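Local coordinates for putative glyoxalase superfamily protein (Ralstonia eutropha, PDB 3IUZ), which probably catalyses the iron(II)-dependent oxidative decarboxylation of 2-oxoadipate with dioxygen, yielding 2-hydroxyglutarate, at residues Thr104-Pro109 against Gly198-Cys203; Gln176-Gln181 against Val190-Glu195. All blocks are in the same frame, centred on the assembly; numbering follows the deposited sequence. Where two conformers were deposited one is given.

In the fold
Interactions 1 and 2 illustrate how one helix can change the chemistry of its packing along its length. Both use helix 190-200: its first turns meet helix 173-185 in interaction 2, while its last residues and the 3-10 turn after it meet helix 101-110 in interaction 1. Interaction 1 lies deeper in the chain, and its touching residues are all buried and uncharged. Interaction 2 is farther from the chain's centre and only partly buried; there a leucine rests against two carboxylates and a water joins the helices at the margin. The centres are about 11 Å apart, and the two contacts adjoin where Pro109 packs on Trp180.

Interaction 1 of 2, residues Thr104-Pro109 against Gly198-Cys203; sequences TRILRP and GLLVPC
No flat group takes part where Ile106 meets Leu200 and Cys203; the surfaces that meet are methyl groups and a thiol. This is hydrophobic helix-to-helix packing in a glyoxalase-superfamily protein, joining helix 101-110 to the C-terminal end of helix 190-200 and the 3-10 turn beyond it. Ile106 reaches both partners with separate branches. The Ile106 CG2 methyl faces the fork of Leu200, lying 3.9 Å from Leu200 CD2 and nearly as close to Leu200 CD1. The two side chains run past one another, pointing opposite ways. The longer branch, placed beside the backbone N (chi1 -61°) and then fully extended, carries CD1 to Cys203.

The backbones stay well apart, with the CA atoms of Ile106 and Leu200 separated by 8.2 Å, and side chains alone bridge the interval. Other parts of the fold close round them: Leu49 of helix 42-60 and Leu171 of a loop also pack on Leu200, while Pro170 touches Cys203. Cys203 N donates to Leu200 O at 2.9 Å, the three-residue spacing of a 3-10 turn, and both side chains point toward Ile106. At the far end of the isoleucine, Ile106 CD1 rests 3.8 Å from Cys203 SG and about as near to Cys203 CB.

Interaction 2 of 2, residues Gln176-Gln181 against Val190-Glu195; sequences QTLLWQ and VADGAE
One water molecule joins Gln181 to Asp192, donating a hydrogen to Gln181 OE1 and another to Asp192 OD2, each at 2.7 Å. The two acceptors subtend about 119° at the water oxygen, an angle that suits both of its hydrogens. The bridge spans two consecutive helices, 173-185 and 190-200, which form a helical hairpin whose connection contains the short strand 187-188.

Next to the water, Leu178 projects from helix 173-185 toward helix 190-200; its CA lies 7.2 Å from that of Asp192. The first torsion sets CG beside the backbone N (chi1 -68°). From there CD2 meets the Asp192 side chain, while CD1 lies between Asp192 O and the Glu195 carboxylate. Leu178 CD2 is 4.0 Å from Asp192 CB and sits over one face of that carboxylate. Leu178 CD1 touches the backbone of the opposing helix at Asp192 O, 3.7 Å away. The same Leu178 CD1 also covers a face of the Glu195 carboxylate, 3.7 Å from Glu195 CD. The glutamate crosses the leucine at about a right angle, its chain running fully extended.

Glu195 has a polar partner as well: OE2 forms a salt bridge with Arg174 NE, at the start of helix 173-185. Leu196, also on helix 190-200, packs on Leu178. The carboxylates thus offer their faces to methyl groups while their oxygens engage other partners: Asp192 OD2 accepts from the water, and the salt bridge to Arg174 is consistent with Glu195 remaining ionised at this partly buried boundary.

Interaction 1 of 2, residues Thr104-Pro109 against Gly198-Cys203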
loop_
_atom_site.group_PDB
_atom_site.type_symbol
_atom_site.label_atom_id
_atom_site.label_comp_id
_atom_site.label_asym_id
_atom_site.label_seq_id
_atom_site.Cartn_x
_atom_site.Cartn_y
_atom_site.Cartn_z
ATOM N N THR A 104 1.979 -2.483 11.768
ATOM C CA THR A 104 2.271 -1.424 12.738
ATOM C C THR A 104 3.689 -1.586 13.366
ATOM O O THR A 104 4.320 -0.601 13.688
ATOM C CB THR A 104 1.219 -1.316 13.833
ATOM O OG1 THR A 104 0.939 -2.587 14.378
ATOM C CG2 THR A 104 -0.105 -0.718 13.245
ATOM N N ARG A 105 4.132 -2.819 13.544
ATOM C CA ARG A 105 5.488 -3.144 13.971
ATOM C C ARG A 105 6.583 -2.630 13.010
ATOM O O ARG A 105 7.746 -2.564 13.408
ATOM C CB ARG A 105 5.657 -4.635 14.165
ATOM C CG ARG A 105 5.774 -5.435 12.835
ATOM C CD ARG A 105 5.673 -6.935 12.987
ATOM N NE ARG A 105 5.579 -7.588 11.677
ATOM C CZ ARG A 105 6.097 -8.775 11.353
ATOM N NH1 ARG A 105 6.765 -9.526 12.226
ATOM N NH2 ARG A 105 5.893 -9.250 10.140
ATOM N N ILE A 106 6.186 -2.257 11.776
ATOM C CA ILE A 106 7.049 -1.646 10.793
ATOM C C ILE A 106 6.813 -0.133 10.748
ATOM O O ILE A 106 7.760 0.665 10.815
ATOM C CB ILE A 106 6.810 -2.237 9.360
ATOM C CG1 ILE A 106 7.095 -3.741 9.286
ATOM C CG2 ILE A 106 7.615 -1.460 8.313
ATOM C CD1 ILE A 106 6.592 -4.448 7.926
ATOM N N LEU A 107 5.553 0.288 10.621
ATOM C CA LEU A 107 5.277 1.698 10.394
ATOM C C LEU A 107 5.612 2.557 11.616
ATOM O O LEU A 107 5.990 3.713 11.467
ATOM C CB LEU A 107 3.782 1.919 10.063
ATOM C CG LEU A 107 3.295 1.152 8.825
ATOM C CD1 LEU A 107 1.834 1.300 8.501
ATOM C CD2 LEU A 107 4.135 1.564 7.608
ATOM N N ARG A 108 5.421 1.998 12.819
ATOM C CA ARG A 108 5.610 2.759 14.060
ATOM C C ARG A 108 7.083 3.156 14.197
ATOM O O ARG A 108 7.362 4.325 14.305
ATOM C CB ARG A 108 5.078 1.991 15.263
ATOM C CG ARG A 108 3.573 1.857 15.258
ATOM C CD ARG A 108 2.821 3.125 15.609
ATOM N NE ARG A 108 2.910 3.379 17.029
ATOM C CZ ARG A 108 3.360 4.474 17.613
ATOM N NH1 ARG A 108 3.783 5.524 16.918
ATOM N NH2 ARG A 108 3.418 4.507 18.947
ATOM N N PRO A 109 8.027 2.210 14.100
ATOM C CA PRO A 109 9.424 2.653 14.189
ATOM C C PRO A 109 9.900 3.512 12.988
ATOM O O PRO A 109 10.850 4.283 13.101
ATOM C CB PRO A 109 10.191 1.335 14.272
ATOM C CG PRO A 109 9.227 0.300 13.705
ATOM C CD PRO A 109 7.919 0.735 14.149
ATOM N N GLY A 198 15.037 -2.090 1.069
ATOM C CA GLY A 198 15.076 -3.346 0.306
ATOM C C GLY A 198 14.459 -4.516 1.069
ATOM O O GLY A 198 13.865 -5.402 0.478
ATOM N N LEU A 199 14.621 -4.507 2.391
ATOM C CA LEU A 199 14.167 -5.608 3.229
ATOM C C LEU A 199 12.730 -5.423 3.570
ATOM O O LEU A 199 12.034 -6.414 3.824
ATOM C CB LEU A 199 14.964 -5.698 4.523
ATOM C CG LEU A 199 16.432 -6.131 4.370
ATOM C CD1 LEU A 199 17.186 -5.884 5.718
ATOM C CD2 LEU A 199 16.458 -7.602 3.928
ATOM N N LEU A 200 12.259 -4.183 3.559
ATOM C CA LEU A 200 10.861 -3.944 3.894
ATOM C C LEU A 200 9.929 -4.163 2.714
ATOM O O LEU A 200 8.769 -4.552 2.912
ATOM C CB LEU A 200 10.639 -2.532 4.444
ATOM C CG LEU A 200 11.302 -2.245 5.801
ATOM C CD1 LEU A 200 10.994 -0.794 6.241
ATOM C CD2 LEU A 200 10.825 -3.261 6.901
ATOM N N VAL A 201 10.407 -3.883 1.506
ATOM C CA VAL A 201 9.531 -3.955 0.343
ATOM C C VAL A 201 8.845 -5.341 0.198
ATOM O O VAL A 201 7.618 -5.387 -0.066
ATOM C CB VAL A 201 10.248 -3.488 -0.932
ATOM C CG1 VAL A 201 9.507 -3.987 -2.208
ATOM C CG2 VAL A 201 10.432 -1.937 -0.903
ATOM N N PRO A 202 9.567 -6.443 0.435
ATOM C CA PRO A 202 8.921 -7.760 0.335
ATOM C C PRO A 202 7.866 -8.080 1.391
ATOM O O PRO A 202 7.176 -9.095 1.250
ATOM C CB PRO A 202 10.118 -8.743 0.398
ATOM C CG PRO A 202 11.263 -7.947 -0.138
ATOM C CD PRO A 202 11.025 -6.592 0.538
ATOM N N CYS A 203 7.685 -7.226 2.419
ATOM C CA CYS A 203 6.593 -7.413 3.369
ATOM C C CYS A 203 5.244 -7.052 2.759
ATOM O O CYS A 203 4.178 -7.525 3.213
ATOM C CB CYS A 203 6.806 -6.538 4.628
ATOM S SG CYS A 203 8.349 -6.886 5.533
#

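Interaction 2 of 2, residues Gln176-Gln181 against Val190-Glu195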
loop_
_atom_site.group_PDB
_atom_site.type_symbol
_atom_site.label_atom_id
_atom_site.label_comp_id
_atom_site.label_asym_id
_atom_site.label_seq_id
_atom_site.Cartn_x
_atom_site.Cartn_y
_atom_site.Cartn_z
ATOM N N GLN A 176 14.560 -5.936 11.270
ATOM C CA GLN A 176 14.201 -5.447 12.614
ATOM C C GLN A 176 15.339 -4.739 13.286
ATOM O O GLN A 176 15.114 -3.773 13.992
ATOM C CB GLN A 176 13.690 -6.581 13.472
ATOM C CG GLN A 176 12.372 -7.162 12.960
ATOM C CD GLN A 176 11.790 -8.248 13.850
ATOM O OE1 GLN A 176 11.549 -8.037 15.068
ATOM N NE2 GLN A 176 11.476 -9.403 13.232
ATOM N N THR A 177 16.573 -5.225 13.075
ATOM C CA THR A 177 17.753 -4.547 13.575
ATOM C C THR A 177 17.817 -3.092 13.106
ATOM O O THR A 177 18.001 -2.136 13.920
ATOM C CB THR A 177 19.032 -5.276 13.098
ATOM O OG1 THR A 177 19.029 -6.618 13.622
ATOM C CG2 THR A 177 20.304 -4.517 13.548
ATOM N N LEU A 178 17.608 -2.887 11.806
ATOM C CA LEU A 178 17.782 -1.545 11.212
ATOM C C LEU A 178 16.606 -0.614 11.578
ATOM O O LEU A 178 16.801 0.580 11.832
ATOM C CB LEU A 178 17.959 -1.651 9.671
ATOM C CG LEU A 178 19.286 -2.321 9.226
ATOM C CD1 LEU A 178 19.377 -2.519 7.672
ATOM C CD2 LEU A 178 20.483 -1.480 9.748
ATOM N N LEU A 179 15.409 -1.194 11.600
ATOM C CA LEU A 179 14.200 -0.500 12.012
ATOM C C LEU A 179 14.318 0.124 13.417
ATOM O O LEU A 179 14.002 1.284 13.634
ATOM C CB LEU A 179 13.064 -1.514 11.993
ATOM C CG LEU A 179 11.672 -1.011 11.713
ATOM C CD1 LEU A 179 11.737 0.018 10.590
ATOM C CD2 LEU A 179 10.771 -2.264 11.401
ATOM N N TRP A 180 14.794 -0.667 14.386
ATOM C CA TRP A 180 14.906 -0.215 15.758
ATOM C C TRP A 180 16.132 0.663 16.034
ATOM O O TRP A 180 16.053 1.514 16.934
ATOM C CB TRP A 180 14.719 -1.424 16.705
ATOM C CG TRP A 180 13.313 -1.851 16.564
ATOM C CD1 TRP A 180 12.810 -2.875 15.796
ATOM C CD2 TRP A 180 12.175 -1.122 17.036
ATOM N NE1 TRP A 180 11.449 -2.853 15.831
ATOM C CE2 TRP A 180 11.032 -1.788 16.577
ATOM C CE3 TRP A 180 12.016 0.033 17.811
ATOM C CZ2 TRP A 180 9.736 -1.337 16.865
ATOM C CZ3 TRP A 180 10.728 0.482 18.086
ATOM C CH2 TRP A 180 9.604 -0.246 17.643
ATOM N N GLN A 181 17.222 0.525 15.258
ATOM C CA GLN A 181 18.307 1.526 15.252
ATOM C C GLN A 181 17.756 2.882 14.781
ATOM O O GLN A 181 18.093 3.935 15.338
ATOM C CB GLN A 181 19.477 1.104 14.328
ATOM C CG GLN A 181 20.214 -0.127 14.955
ATOM C CD GLN A 181 21.381 -0.611 14.157
ATOM O OE1 GLN A 181 21.777 0.024 13.160
ATOM N NE2 GLN A 181 21.939 -1.743 14.581
ATOM N N VAL A 190 23.065 6.299 4.825
ATOM C CA VAL A 190 22.282 6.185 3.620
ATOM C C VAL A 190 22.325 4.709 3.147
ATOM O O VAL A 190 21.304 4.174 2.756
ATOM C CB VAL A 190 22.697 7.200 2.524
ATOM C CG1 VAL A 190 21.928 6.926 1.217
ATOM C CG2 VAL A 190 22.469 8.671 2.990
ATOM N N ALA A 191 23.489 4.042 3.238
ATOM C CA ALA A 191 23.576 2.633 2.836
ATOM C C ALA A 191 22.622 1.769 3.661
ATOM O O ALA A 191 21.932 0.919 3.126
ATOM C CB ALA A 191 25.024 2.122 2.994
ATOM N N ASP A 192 22.600 1.966 4.975
ATOM C CA ASP A 192 21.758 1.146 5.841
ATOM C C ASP A 192 20.277 1.438 5.610
ATOM O O ASP A 192 19.450 0.547 5.689
ATOM C CB ASP A 192 22.078 1.331 7.333
ATOM C CG ASP A 192 23.377 0.657 7.774
ATOM O OD1 ASP A 192 24.033 -0.020 6.955
ATOM O OD2 ASP A 192 23.717 0.823 8.971
ATOM N N GLY A 193 19.940 2.684 5.343
ATOM C CA GLY A 193 18.571 3.026 4.976
ATOM C C GLY A 193 18.102 2.393 3.675
ATOM O O GLY A 193 16.956 1.958 3.578
ATOM N N ALA A 194 18.989 2.388 2.687
ATOM C CA ALA A 194 18.740 1.751 1.405
ATOM C C ALA A 194 18.567 0.249 1.633
ATOM O O ALA A 194 17.680 -0.364 1.025
ATOM C CB ALA A 194 19.903 2.007 0.408
ATOM N N GLU A 195 19.393 -0.330 2.516
ATOM C CA GLU A 195 19.277 -1.757 2.822
ATOM C C GLU A 195 17.951 -2.032 3.500
ATOM O O GLU A 195 17.227 -2.965 3.105
ATOM C CB GLU A 195 20.431 -2.228 3.705
ATOM C CG GLU A 195 20.340 -3.694 4.099
ATOM C CD GLU A 195 21.465 -4.120 5.033
ATOM O OE1 GLU A 195 22.370 -3.295 5.389
ATOM O OE2 GLU A 195 21.445 -5.299 5.407
HETATM O O HOH W 1 23.782 -0.433 11.389
#